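Divalent-cation tolerance protein CutA (Thermotoga maritima, PDB 1O5J) probably takes part in resistance toward heavy metals and probably binds copper ions, as a homotrimer of the CutA family. Local coordinates at residues R31-K36 against Y78-K83. Numbering follows the deposited sequence.
Sequences RKLLEK and YEELRK
Glu80 reaches across from helix 74-84 to meet two side chains of the 31-36 segment, its methylenes lying on Leu33 and its carboxylate on Lys36. Leu33 and Glu80 run past each other in opposite directions, and the closest touch is methyl to methylene, Leu33 CD2 to Glu80 CG at 3.6 Å; the same methyl also lies 4.0 Å from Glu80 CB. Glu80 CG stands opposite the backbone N (chi1 -170°), which extends the chain toward Leu33, and a bend at chi2 (75°) turns the carboxylate aside to Lys36. The lysine, placed just after the last turn of helix 23-35, crosses the glutamate at roughly a right angle. Lys36 NZ gives a short hydrogen-bonded salt bridge of 2.6 Å to Glu80 OE2, approaching on the anti side of that oxygen and 30° out of the carboxylate plane. Deeper in, Leu33 CD1 and Leu81 CD2 come together more loosely, at 4.3 Å. Both leucines also rest on Phe67 of strand 56-70; Leu33 adds Ile39 and Leu77, Leu81 adds Ile92, and Leu38 lies against Glu80. Helices 23-35 and 74-84 lie side by side on one face of the antiparallel sheet, the beta-alpha-beta-beta-alpha-beta layout of the ferredoxin-like fold; Leu33 and Glu80 have the nearest CA atoms of the two segments, 7.8 Å apart. In the homotrimer the outer flanks meet other copies: Leu34 O accepts a hydrogen bond from Trp52 NE1 of the second subunit, and Arg82 pairs with Glu103 of the third. Chemically, the contact grades from a buried leucine layer next to the sheet to a single ion pair at a more exposed margin, where the lysine charge probably helps keep the Glu80 carboxylate ionised while CB and CG of Glu80 pack against Leu33.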
# COMPACT_ATOMS: atom_id res chain seq x y z
N ARG A 31 18.92 1.76 -1.73
CA ARG A 31 20.16 1.23 -2.27
C ARG A 31 21.08 0.72 -1.15
O ARG A 31 21.63 -0.33 -1.27
CB ARG A 31 20.86 2.28 -3.12
CG ARG A 31 22.20 1.85 -3.77
CD ARG A 31 23.40 2.77 -3.51
NE ARG A 31 23.21 4.16 -3.92
CZ ARG A 31 23.23 5.24 -3.11
NH1 ARG A 31 23.04 6.44 -3.63
NH2 ARG A 31 23.41 5.12 -1.79
N LYS A 32 21.20 1.48 -0.06
CA LYS A 32 22.03 1.09 1.08
C LYS A 32 21.48 -0.15 1.72
O LYS A 32 22.24 -1.02 2.12
CB LYS A 32 22.10 2.25 2.12
CG LYS A 32 23.14 3.26 1.79
CD LYS A 32 23.17 4.39 2.82
CE LYS A 32 24.24 5.42 2.45
NZ LYS A 32 24.17 6.58 3.35
N LEU A 33 20.16 -0.26 1.80
CA LEU A 33 19.51 -1.47 2.31
C LEU A 33 19.68 -2.70 1.41
O LEU A 33 19.88 -3.80 1.91
CB LEU A 33 18.03 -1.22 2.55
CG LEU A 33 17.66 -0.24 3.67
CD1 LEU A 33 16.17 -0.03 3.65
CD2 LEU A 33 18.13 -0.68 5.06
N LEU A 34 19.69 -2.51 0.08
CA LEU A 34 20.08 -3.59 -0.82
C LEU A 34 21.55 -3.96 -0.63
O LEU A 34 21.92 -5.14 -0.71
CB LEU A 34 19.79 -3.22 -2.27
CG LEU A 34 18.32 -3.08 -2.68
CD1 LEU A 34 18.15 -2.20 -3.94
CD2 LEU A 34 17.70 -4.43 -2.94
N GLU A 35 22.40 -2.96 -0.40
CA GLU A 35 23.83 -3.22 -0.26
C GLU A 35 24.08 -4.05 0.98
O GLU A 35 24.95 -4.88 0.99
CB GLU A 35 24.67 -1.93 -0.16
CG GLU A 35 24.74 -1.11 -1.44
CD GLU A 35 25.36 0.29 -1.25
OE1 GLU A 35 25.69 0.70 -0.10
OE2 GLU A 35 25.50 1.00 -2.28
N LYS A 36 23.31 -3.81 2.03
CA LYS A 36 23.49 -4.51 3.30
C LYS A 36 22.69 -5.83 3.33
O LYS A 36 22.73 -6.57 4.34
CB LYS A 36 23.08 -3.58 4.47
CG LYS A 36 24.10 -2.47 4.80
CD LYS A 36 24.05 -1.28 3.81
CE LYS A 36 24.75 0.00 4.31
NZ LYS A 36 23.88 0.88 5.20
N TYR A 78 14.68 -2.63 10.67
CA TYR A 78 14.24 -1.53 11.55
C TYR A 78 15.43 -0.75 12.13
O TYR A 78 15.44 0.49 12.15
CB TYR A 78 13.36 -2.04 12.71
CG TYR A 78 11.89 -2.12 12.38
CD1 TYR A 78 11.41 -3.01 11.43
CD2 TYR A 78 10.96 -1.28 13.03
CE1 TYR A 78 10.02 -3.08 11.13
CE2 TYR A 78 9.59 -1.38 12.77
CZ TYR A 78 9.14 -2.25 11.81
OH TYR A 78 7.81 -2.30 11.58
N GLU A 79 16.42 -1.47 12.64
CA GLU A 79 17.55 -0.80 13.28
C GLU A 79 18.38 -0.04 12.25
O GLU A 79 18.77 1.06 12.50
CB GLU A 79 18.35 -1.74 14.21
CG GLU A 79 19.09 -2.88 13.55
CD GLU A 79 19.73 -3.83 14.56
OE1 GLU A 79 19.32 -3.82 15.75
OE2 GLU A 79 20.64 -4.59 14.16
N GLU A 80 18.53 -0.56 11.03
CA GLU A 80 19.24 0.17 9.96
C GLU A 80 18.45 1.38 9.44
O GLU A 80 19.00 2.45 9.24
CB GLU A 80 19.54 -0.76 8.79
CG GLU A 80 20.47 -0.16 7.74
CD GLU A 80 21.92 -0.13 8.18
OE1 GLU A 80 22.24 -0.79 9.18
OE2 GLU A 80 22.75 0.54 7.53
N LEU A 81 17.16 1.21 9.20
CA LEU A 81 16.33 2.36 8.81
C LEU A 81 16.35 3.42 9.89
O LEU A 81 16.38 4.59 9.58
CB LEU A 81 14.87 1.96 8.62
CG LEU A 81 14.41 1.65 7.23
CD1 LEU A 81 12.96 1.19 7.33
CD2 LEU A 81 14.58 2.89 6.33
N ARG A 82 16.32 3.00 11.14
CA ARG A 82 16.39 3.91 12.28
C ARG A 82 17.67 4.73 12.21
O ARG A 82 17.67 5.94 12.43
CB ARG A 82 16.40 3.11 13.59
CG ARG A 82 15.62 3.68 14.74
CD ARG A 82 16.23 4.90 15.37
NE ARG A 82 16.13 6.04 14.47
CZ ARG A 82 15.19 6.98 14.48
NH1 ARG A 82 15.27 7.94 13.56
NH2 ARG A 82 14.25 7.04 15.45
N LYS A 83 18.79 4.10 11.90
CA LYS A 83 20.03 4.83 11.90
C LYS A 83 20.19 5.76 10.70
O LYS A 83 20.80 6.82 10.80
CB LYS A 83 21.22 3.89 12.04
CG LYS A 83 21.84 3.43 10.76
CD LYS A 83 23.32 3.24 10.90
CE LYS A 83 23.86 2.50 9.69